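Local coordinates for aldose 1-epimerase (Caenorhabditis elegans, PDB 1LUR), which probably catalyses the interconversion of the alpha and beta anomers of aldose sugars, as in related aldose 1-epimerases, at residues 166-171 with 317-322; 194-199 with 238-243; 273-278 with 303-308. All coordinates share one frame; numbering follows the deposited sequence.

Contact 1: residues 166-171 with 317-322; sequences LLALTN and PDVSLR
Leu-166, Leu-167 and Ala-168 meet Val-319, Ser-320 and Leu-321 in a very short antiparallel pairing, in which one direct backbone bond is supplemented by side-chain packing. That bond, the one direct backbone hydrogen bond between these segments, runs from Leu-167 N to Val-319 O, 2.9 Å long, nearly straight and close to the carbonyl axis; a backbone bond between Leu-321 and Gly-165 extends the pairing. The same Val-319 oxygen receives a CA-H...O contact from Leu-166 CA at 3.5 Å. A water lies within donating reach of Leu-167 O (2.8 Å) and Ser-320 O and probably links them, though it has more acceptors around it than protons.

The apolar contacts centre on Val-319, whose two methyl groups serve different partners. With CG1 anti to the carbonyl carbon (chi1 -63°), that methyl meets Ala-168 CB at 3.9 Å, while Val-319 CG2 lies 3.9 Å from Leu-166 CD2. Leu-167 and Leu-321 instead lie side by side and point the same way, touching CD2 to CD2 at 3.7 Å; Ala-159 of strand 152-160 packs against both.

Polar side-chain bonds shape the approach to the pairing. Asp-318 OD1 accepts from Ser-320 N at 2.9 Å, nearly along its C-O axis, and from Ser-320 OG at 2.7 Å, above the carboxylate plane, so that one oxygen serves both the backbone N-H and the hydroxyl.

Asp-318 to Ser-320 thus form an Asx turn leading into a minimal two-stranded antiparallel ribbon, in which Leu-166 and Ser-320 make the non-hydrogen-bonded pair with diverging side chains, set beside the large sheets of the mutarotase beta-sandwich.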
loop_
_atom_site.group_PDB
_atom_site.type_symbol
_atom_site.label_atom_id
_atom_site.label_comp_id
_atom_site.label_asym_id
_atom_site.label_seq_id
_atom_site.Cartn_x
_atom_site.Cartn_y
_atom_site.Cartn_z
ATOM N N LEU A 166 1.871 -18.192 -4.062
ATOM C CA LEU A 166 1.282 -16.932 -4.492
ATOM C C LEU A 166 1.965 -15.769 -3.779
ATOM O O LEU A 166 2.358 -15.892 -2.624
ATOM C CB LEU A 166 -0.221 -16.923 -4.164
ATOM C CG LEU A 166 -1.118 -18.008 -4.775
ATOM C CD1 LEU A 166 -2.438 -18.083 -4.027
ATOM C CD2 LEU A 166 -1.357 -17.708 -6.255
ATOM N N LEU A 167 2.135 -14.651 -4.479
ATOM C CA LEU A 167 2.759 -13.474 -3.883
ATOM C C LEU A 167 2.238 -12.222 -4.581
ATOM O O LEU A 167 2.421 -12.025 -5.791
ATOM C CB LEU A 167 4.292 -13.520 -3.965
ATOM C CG LEU A 167 4.973 -12.488 -3.044
ATOM C CD1 LEU A 167 4.903 -12.961 -1.599
ATOM C CD2 LEU A 167 6.424 -12.286 -3.447
ATOM N N ALA A 168 1.563 -11.383 -3.810
ATOM C CA ALA A 168 1.005 -10.141 -4.333
ATOM C C ALA A 168 1.130 -9.153 -3.191
ATOM O O ALA A 168 0.334 -9.168 -2.249
ATOM C CB ALA A 168 -0.447 -10.349 -4.729
ATOM N N LEU A 169 2.146 -8.300 -3.270
ATOM C CA LEU A 169 2.380 -7.317 -2.225
ATOM C C LEU A 169 1.865 -5.920 -2.523
ATOM O O LEU A 169 1.351 -5.637 -3.606
ATOM C CB LEU A 169 3.886 -7.204 -1.971
ATOM C CG LEU A 169 4.716 -8.491 -1.969
ATOM C CD1 LEU A 169 6.202 -8.138 -1.946
ATOM C CD2 LEU A 169 4.340 -9.342 -0.762
ATOM N N THR A 170 2.029 -5.056 -1.528
ATOM C CA THR A 170 1.642 -3.651 -1.600
ATOM C C THR A 170 2.215 -2.927 -0.394
ATOM O O THR A 170 2.802 -3.553 0.494
ATOM C CB THR A 170 0.114 -3.401 -1.638
ATOM O OG1 THR A 170 -0.114 -2.064 -2.118
ATOM C CG2 THR A 170 -0.517 -3.516 -0.243
ATOM N N ASN A 171 2.084 -1.603 -0.400
ATOM C CA ASN A 171 2.565 -0.751 0.689
ATOM C C ASN A 171 1.286 -0.131 1.234
ATOM O O ASN A 171 0.486 0.423 0.478
ATOM C CB ASN A 171 3.509 0.333 0.179
ATOM C CG ASN A 171 3.875 1.322 1.261
ATOM O OD1 ASN A 171 3.168 2.303 1.481
ATOM N ND2 ASN A 171 4.963 1.046 1.972
ATOM N N PRO A 317 -5.246 -11.114 -12.744
ATOM C CA PRO A 317 -3.838 -11.470 -12.939
ATOM C C PRO A 317 -3.348 -12.683 -12.151
ATOM O O PRO A 317 -3.736 -12.898 -10.999
ATOM C CB PRO A 317 -3.097 -10.195 -12.526
ATOM C CG PRO A 317 -4.053 -9.124 -12.884
ATOM C CD PRO A 317 -5.381 -9.688 -12.404
ATOM N N ASP A 318 -2.494 -13.476 -12.788
ATOM C CA ASP A 318 -1.933 -14.666 -12.163
ATOM C C ASP A 318 -0.850 -14.162 -11.207
ATOM O O ASP A 318 0.159 -13.627 -11.660
ATOM C CB ASP A 318 -1.295 -15.555 -13.237
ATOM C CG ASP A 318 -0.737 -16.854 -12.677
ATOM O OD1 ASP A 318 -0.410 -16.908 -11.469
ATOM O OD2 ASP A 318 -0.609 -17.823 -13.460
ATOM N N VAL A 319 -1.046 -14.315 -9.896
ATOM C CA VAL A 319 -0.032 -13.846 -8.954
ATOM C C VAL A 319 0.841 -14.958 -8.386
ATOM O O VAL A 319 1.409 -14.833 -7.306
ATOM C CB VAL A 319 -0.641 -13.022 -7.778
ATOM C CG1 VAL A 319 -1.305 -11.763 -8.315
ATOM C CG2 VAL A 319 -1.646 -13.865 -6.987
ATOM N N SER A 320 0.971 -16.052 -9.124
ATOM C CA SER A 320 1.797 -17.144 -8.644
ATOM C C SER A 320 3.260 -16.729 -8.766
ATOM O O SER A 320 3.610 -15.884 -9.591
ATOM C CB SER A 320 1.549 -18.410 -9.471
ATOM O OG SER A 320 1.892 -18.203 -10.830
ATOM N N LEU A 321 4.098 -17.305 -7.915
ATOM C CA LEU A 321 5.533 -17.038 -7.898
ATOM C C LEU A 321 6.121 -18.444 -7.883
ATOM O O LEU A 321 5.946 -19.181 -6.910
ATOM C CB LEU A 321 5.943 -16.281 -6.634
ATOM C CG LEU A 321 7.452 -16.075 -6.474
ATOM C CD1 LEU A 321 7.995 -15.292 -7.681
ATOM C CD2 LEU A 321 7.737 -15.325 -5.182
ATOM N N ARG A 322 6.807 -18.814 -8.964
ATOM C CA ARG A 322 7.400 -20.143 -9.070
ATOM C C ARG A 322 8.927 -20.138 -9.120
ATOM O O ARG A 322 9.539 -19.158 -9.552
ATOM C CB ARG A 322 6.824 -20.829 -10.308
ATOM C CG ARG A 322 5.301 -20.869 -10.278
ATOM C CD ARG A 322 4.680 -21.359 -11.575
ATOM N NE ARG A 322 3.219 -21.298 -11.507
ATOM C CZ ARG A 322 2.458 -22.155 -10.827
ATOM N NH1 ARG A 322 3.007 -23.161 -10.159
ATOM N NH2 ARG A 322 1.144 -21.981 -10.787
HETATM O O HOH W 1 3.609 -13.134 -8.078
#

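Contact 2: residues 194-199 with 238-243; sequences EFVEVD and DNDLVI
Near one margin of the seven-stranded antiparallel sheet of the mutarotase fold, Phe-195 and Leu-241 form a non-hydrogen-bonded pair that joins strand 194-198 to strand 238-243. Their side chains share a face of the sheet, where Phe-195 CB meets Leu-241 CD1 at 4.0 Å, and the Phe-195 ring goes on to an edge-to-face contact with Phe-216. The backbone is joined on either side of this pair: Val-196 N gives a fairly straight bond of 2.9 Å to Asp-240 O, whereas the bond from Val-242 N to Glu-194 O is bent to 140°. Beside the bent bond a water accepts from Glu-194 N and donates to Val-242 O at 2.7 Å, standing in for the second direct bond of the same pair. At the opposite end of the pairing, Asp-238 and Asn-239 both face Leu-278 of the next strand in a classic beta bulge.

Val-196 and Asp-240 lie side by side and point the same way. The carboxylate of Asp-240 is turned to partners beyond the two strands, OD1 to His-277 ND1 and OD2 to Ser-308 N. Its stem is left against the valine: Val-196 CG2, anti to the carbonyl carbon and beside the backbone N, packs tightly on Asp-240 CB at 3.3 Å.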
loop_
_atom_site.group_PDB
_atom_site.type_symbol
_atom_site.label_atom_id
_atom_site.label_comp_id
_atom_site.label_asym_id
_atom_site.label_seq_id
_atom_site.Cartn_x
_atom_site.Cartn_y
_atom_site.Cartn_z
ATOM N N GLU A 194 -11.718 1.759 -15.179
ATOM C CA GLU A 194 -12.478 0.714 -14.500
ATOM C C GLU A 194 -12.081 0.501 -13.045
ATOM O O GLU A 194 -11.011 0.936 -12.603
ATOM C CB GLU A 194 -12.293 -0.608 -15.238
ATOM C CG GLU A 194 -13.080 -0.743 -16.509
ATOM C CD GLU A 194 -12.727 -2.008 -17.254
ATOM O OE1 GLU A 194 -13.630 -2.599 -17.878
ATOM O OE2 GLU A 194 -11.541 -2.408 -17.224
ATOM N N PHE A 195 -12.956 -0.172 -12.300
ATOM C CA PHE A 195 -12.693 -0.458 -10.900
ATOM C C PHE A 195 -13.195 -1.861 -10.585
ATOM O O PHE A 195 -14.046 -2.400 -11.299
ATOM C CB PHE A 195 -13.331 0.590 -9.977
ATOM C CG PHE A 195 -14.827 0.487 -9.838
ATOM C CD1 PHE A 195 -15.391 -0.187 -8.761
ATOM C CD2 PHE A 195 -15.670 1.129 -10.742
ATOM C CE1 PHE A 195 -16.776 -0.216 -8.577
ATOM C CE2 PHE A 195 -17.058 1.107 -10.569
ATOM C CZ PHE A 195 -17.612 0.436 -9.484
ATOM N N VAL A 196 -12.637 -2.457 -9.536
ATOM C CA VAL A 196 -13.017 -3.796 -9.124
ATOM C C VAL A 196 -14.222 -3.760 -8.192
ATOM O O VAL A 196 -14.173 -3.173 -7.117
ATOM C CB VAL A 196 -11.830 -4.497 -8.417
ATOM C CG1 VAL A 196 -12.236 -5.883 -7.932
ATOM C CG2 VAL A 196 -10.662 -4.595 -9.375
ATOM N N GLU A 197 -15.308 -4.398 -8.611
ATOM C CA GLU A 197 -16.524 -4.436 -7.809
ATOM C C GLU A 197 -16.337 -5.277 -6.543
ATOM O O GLU A 197 -15.691 -6.323 -6.569
ATOM C CB GLU A 197 -17.662 -5.006 -8.653
ATOM C CG GLU A 197 -18.972 -5.193 -7.923
ATOM C CD GLU A 197 -20.010 -5.811 -8.825
ATOM O OE1 GLU A 197 -20.539 -5.089 -9.693
ATOM O OE2 GLU A 197 -20.273 -7.025 -8.685
ATOM N N VAL A 198 -16.900 -4.808 -5.436
ATOM C CA VAL A 198 -16.799 -5.518 -4.164
ATOM C C VAL A 198 -18.175 -5.630 -3.531
ATOM O O VAL A 198 -19.081 -4.862 -3.863
ATOM C CB VAL A 198 -15.871 -4.786 -3.173
ATOM C CG1 VAL A 198 -14.468 -4.707 -3.740
ATOM C CG2 VAL A 198 -16.418 -3.397 -2.877
ATOM N N ASP A 199 -18.331 -6.590 -2.622
ATOM C CA ASP A 199 -19.607 -6.792 -1.947
ATOM C C ASP A 199 -19.668 -6.012 -0.639
ATOM O O ASP A 199 -18.854 -5.118 -0.403
ATOM C CB ASP A 199 -19.860 -8.283 -1.683
ATOM C CG ASP A 199 -18.770 -8.932 -0.846
ATOM O OD1 ASP A 199 -18.156 -8.234 -0.009
ATOM O OD2 ASP A 199 -18.545 -10.152 -1.016
ATOM N N ASP A 238 -12.745 2.353 -0.859
ATOM C CA ASP A 238 -11.957 1.203 -0.424
ATOM C C ASP A 238 -12.076 0.164 -1.522
ATOM O O ASP A 238 -12.548 -0.952 -1.294
ATOM C CB ASP A 238 -12.507 0.659 0.905
ATOM C CG ASP A 238 -11.753 -0.565 1.401
ATOM O OD1 ASP A 238 -10.566 -0.728 1.042
ATOM O OD2 ASP A 238 -12.343 -1.355 2.169
ATOM N N ASN A 239 -11.641 0.549 -2.718
ATOM C CA ASN A 239 -11.690 -0.319 -3.886
ATOM C C ASN A 239 -10.427 -0.284 -4.721
ATOM O O ASN A 239 -9.550 0.562 -4.528
ATOM C CB ASN A 239 -12.843 0.094 -4.805
ATOM C CG ASN A 239 -14.166 0.168 -4.088
ATOM O OD1 ASN A 239 -15.072 -0.614 -4.368
ATOM N ND2 ASN A 239 -14.290 1.112 -3.157
ATOM N N ASP A 240 -10.380 -1.205 -5.675
ATOM C CA ASP A 240 -9.279 -1.363 -6.607
ATOM C C ASP A 240 -9.591 -0.524 -7.848
ATOM O O ASP A 240 -10.642 -0.703 -8.464
ATOM C CB ASP A 240 -9.179 -2.817 -7.068
ATOM C CG ASP A 240 -8.479 -3.723 -6.077
ATOM O OD1 ASP A 240 -8.482 -3.444 -4.858
ATOM O OD2 ASP A 240 -7.939 -4.746 -6.543
ATOM N N LEU A 241 -8.695 0.386 -8.214
ATOM C CA LEU A 241 -8.911 1.215 -9.395
ATOM C C LEU A 241 -7.922 0.707 -10.441
ATOM O O LEU A 241 -6.706 0.822 -10.267
ATOM C CB LEU A 241 -8.674 2.697 -9.072
ATOM C CG LEU A 241 -9.890 3.489 -8.562
ATOM C CD1 LEU A 241 -10.862 3.711 -9.705
ATOM C CD2 LEU A 241 -10.577 2.753 -7.418
ATOM N N VAL A 242 -8.446 0.122 -11.516
ATOM C CA VAL A 242 -7.608 -0.413 -12.582
ATOM C C VAL A 242 -6.959 0.675 -13.421
ATOM O O VAL A 242 -7.639 1.480 -14.057
ATOM C CB VAL A 242 -8.412 -1.353 -13.507
ATOM C CG1 VAL A 242 -7.479 -2.012 -14.528
ATOM C CG2 VAL A 242 -9.110 -2.412 -12.678
ATOM N N ILE A 243 -5.629 0.676 -13.420
ATOM C CA ILE A 243 -4.848 1.650 -14.165
ATOM C C ILE A 243 -4.946 1.482 -15.676
ATOM O O ILE A 243 -4.720 0.395 -16.210
ATOM C CB ILE A 243 -3.358 1.568 -13.786
ATOM C CG1 ILE A 243 -3.176 1.876 -12.299
ATOM C CG2 ILE A 243 -2.550 2.531 -14.652
ATOM C CD1 ILE A 243 -1.736 1.724 -11.814
HETATM O O HOH W 2 -8.998 1.461 -16.353
#

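Contact 3: residues 273-278 with 303-308; sequences YPVIHL and EPQFHS
Val-275 and His-277 pair with Gln-305 and Glu-303 in an antiparallel beta ladder well inside the seven-stranded sheet of the mutarotase fold. Gln-305 N bonds to Val-275 O at 2.9 Å and His-277 N to Glu-303 O at 2.8 Å, each donor standing above the plane of its carbonyl. Between them Ile-276 faces Pro-304, which as a proline suits a non-hydrogen-bonded position.

Where the strands part, aromatic groups take over. One face of the Tyr-273 ring covers the backbone, with CD2 3.3 Å from Gln-305 CA, and its edge points at the face of Phe-306 in an offset edge-to-face pair, planes 85° apart. The phenol oxygen reaches past both segments to His-157 and Tyr-327. An alanine in place of Tyr-273 would probably strip the ring cover from the backbone at Gln-305, leave a gap beside Phe-306 and deprive His-157 and Tyr-327 of the hydroxyl. Val-275 CG1 stands over the centre of the His-307 ring, 3.6 Å from its centroid, a CH-pi contact; the buried ND1 of that histidine has no polar partner in the model.

On the face bearing Val-275, Glu-303 and His-277 lie alongside each other, OE1 of the glutamate 3.4 Å from CD2 at the ring's edge, and His-277 CB packs against Gln-305 OE1. Farther out, Asp-238 at NE2 and Asp-240 at ND1 together hold the rotation of the histidine ring. The Gln-305 amide turns back to its own chain: NE2 donates to Phe-306 O at 3.0 Å, and only weakly to Ser-308 OG.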
loop_
_atom_site.group_PDB
_atom_site.type_symbol
_atom_site.label_atom_id
_atom_site.label_comp_id
_atom_site.label_asym_id
_atom_site.label_seq_id
_atom_site.Cartn_x
_atom_site.Cartn_y
_atom_site.Cartn_z
ATOM N N TYR A 273 2.595 -2.072 -10.970
ATOM C CA TYR A 273 1.377 -2.789 -10.605
ATOM C C TYR A 273 0.229 -2.346 -11.512
ATOM O O TYR A 273 0.193 -1.200 -11.969
ATOM C CB TYR A 273 1.003 -2.539 -9.135
ATOM C CG TYR A 273 1.866 -3.288 -8.125
ATOM C CD1 TYR A 273 2.852 -2.629 -7.394
ATOM C CD2 TYR A 273 1.700 -4.657 -7.916
ATOM C CE1 TYR A 273 3.661 -3.313 -6.480
ATOM C CE2 TYR A 273 2.503 -5.355 -7.000
ATOM C CZ TYR A 273 3.481 -4.673 -6.290
ATOM O OH TYR A 273 4.285 -5.345 -5.401
ATOM N N PRO A 274 -0.729 -3.251 -11.776
ATOM C CA PRO A 274 -1.880 -2.974 -12.634
ATOM C C PRO A 274 -3.011 -2.193 -11.974
ATOM O O PRO A 274 -3.849 -1.614 -12.666
ATOM C CB PRO A 274 -2.310 -4.367 -13.071
ATOM C CG PRO A 274 -2.097 -5.154 -11.813
ATOM C CD PRO A 274 -0.734 -4.661 -11.340
ATOM N N VAL A 275 -3.060 -2.186 -10.646
ATOM C CA VAL A 275 -4.118 -1.451 -9.968
ATOM C C VAL A 275 -3.604 -0.713 -8.745
ATOM O O VAL A 275 -2.481 -0.931 -8.287
ATOM C CB VAL A 275 -5.278 -2.386 -9.505
ATOM C CG1 VAL A 275 -5.637 -3.364 -10.606
ATOM C CG2 VAL A 275 -4.902 -3.118 -8.230
ATOM N N ILE A 276 -4.433 0.183 -8.234
ATOM C CA ILE A 276 -4.089 0.953 -7.059
ATOM C C ILE A 276 -5.317 0.930 -6.171
ATOM O O ILE A 276 -6.371 1.454 -6.541
ATOM C CB ILE A 276 -3.741 2.416 -7.381
ATOM C CG1 ILE A 276 -2.464 2.482 -8.222
ATOM C CG2 ILE A 276 -3.595 3.194 -6.090
ATOM C CD1 ILE A 276 -1.992 3.899 -8.528
ATOM N N HIS A 277 -5.189 0.303 -5.011
ATOM C CA HIS A 277 -6.304 0.224 -4.084
ATOM C C HIS A 277 -6.358 1.492 -3.249
ATOM O O HIS A 277 -5.384 1.846 -2.580
ATOM C CB HIS A 277 -6.160 -0.978 -3.152
ATOM C CG HIS A 277 -7.338 -1.180 -2.256
ATOM N ND1 HIS A 277 -8.510 -1.761 -2.689
ATOM C CD2 HIS A 277 -7.542 -0.840 -0.961
ATOM C CE1 HIS A 277 -9.386 -1.772 -1.699
ATOM N NE2 HIS A 277 -8.824 -1.218 -0.640
ATOM N N LEU A 278 -7.499 2.171 -3.294
ATOM C CA LEU A 278 -7.701 3.401 -2.551
ATOM C C LEU A 278 -8.654 3.153 -1.391
ATOM O O LEU A 278 -9.762 2.660 -1.589
ATOM C CB LEU A 278 -8.296 4.478 -3.464
ATOM C CG LEU A 278 -7.557 4.767 -4.775
ATOM C CD1 LEU A 278 -8.373 5.722 -5.636
ATOM C CD2 LEU A 278 -6.184 5.349 -4.463
ATOM N N GLU A 303 -2.552 1.993 -2.121
ATOM C CA GLU A 303 -1.889 0.700 -2.239
ATOM C C GLU A 303 -1.758 0.128 -3.644
ATOM O O GLU A 303 -2.677 -0.528 -4.142
ATOM C CB GLU A 303 -2.635 -0.308 -1.355
ATOM C CG GLU A 303 -3.323 0.341 -0.159
ATOM C CD GLU A 303 -4.238 -0.597 0.618
ATOM O OE1 GLU A 303 -5.158 -0.093 1.292
ATOM O OE2 GLU A 303 -4.041 -1.827 0.569
ATOM N N PRO A 304 -0.619 0.387 -4.311
ATOM C CA PRO A 304 -0.384 -0.131 -5.663
ATOM C C PRO A 304 -0.274 -1.639 -5.462
ATOM O O PRO A 304 0.492 -2.085 -4.615
ATOM C CB PRO A 304 0.947 0.501 -6.046
ATOM C CG PRO A 304 0.892 1.831 -5.334
ATOM C CD PRO A 304 0.360 1.437 -3.973
ATOM N N GLN A 305 -1.017 -2.422 -6.231
ATOM C CA GLN A 305 -0.966 -3.880 -6.061
ATOM C C GLN A 305 -1.637 -4.569 -7.237
ATOM O O GLN A 305 -2.075 -3.915 -8.184
ATOM C CB GLN A 305 -1.775 -4.238 -4.808
ATOM C CG GLN A 305 -3.245 -3.804 -4.975
ATOM C CD GLN A 305 -4.174 -4.207 -3.837
ATOM O OE1 GLN A 305 -4.016 -3.766 -2.700
ATOM N NE2 GLN A 305 -5.166 -5.040 -4.150
ATOM N N PHE A 306 -1.722 -5.896 -7.158
ATOM C CA PHE A 306 -2.365 -6.680 -8.200
ATOM C C PHE A 306 -3.810 -6.696 -7.722
ATOM O O PHE A 306 -4.077 -6.437 -6.540
ATOM C CB PHE A 306 -1.850 -8.127 -8.243
ATOM C CG PHE A 306 -0.517 -8.282 -8.898
ATOM C CD1 PHE A 306 0.643 -8.362 -8.139
ATOM C CD2 PHE A 306 -0.418 -8.351 -10.287
ATOM C CE1 PHE A 306 1.889 -8.516 -8.754
ATOM C CE2 PHE A 306 0.814 -8.503 -10.911
ATOM C CZ PHE A 306 1.971 -8.587 -10.149
ATOM N N HIS A 307 -4.743 -7.006 -8.617
ATOM C CA HIS A 307 -6.153 -7.045 -8.243
ATOM C C HIS A 307 -6.393 -7.811 -6.955
ATOM O O HIS A 307 -5.813 -8.878 -6.737
ATOM C CB HIS A 307 -6.988 -7.719 -9.333
ATOM C CG HIS A 307 -6.911 -7.043 -10.665
ATOM N ND1 HIS A 307 -5.724 -6.862 -11.343
ATOM C CD2 HIS A 307 -7.881 -6.532 -11.460
ATOM C CE1 HIS A 307 -5.967 -6.272 -12.500
ATOM N NE2 HIS A 307 -7.268 -6.060 -12.595
ATOM N N SER A 308 -7.268 -7.274 -6.115
ATOM C CA SER A 308 -7.591 -7.922 -4.854
ATOM C C SER A 308 -8.322 -9.233 -5.184
ATOM O O SER A 308 -9.071 -9.300 -6.161
ATOM C CB SER A 308 -8.491 -7.012 -4.019
ATOM O OG SER A 308 -7.821 -5.824 -3.641
#

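Contacts 2 and 3 belong to one seven-stranded antiparallel sheet, with strands 238-243 and 275-279 adjacent in it, and their centres lie about 9 Å apart. Contact 1 is centred about 11 Å from contact 3 and about 18 Å from contact 2; its first segment leads into strand 170-175 of the same sheet, on the other flank of strand 300-305, so Thr-170 OG1 can bond to Pro-304 O, whereas strand 320-321 lies outside that sheet. Along the chain, contact 2 closes before contact 3 opens, and both fall between the two segments of contact 1. In space, contact 3 stands between the other two, consistent with a sugar site built on this sheet as in related mutarotases.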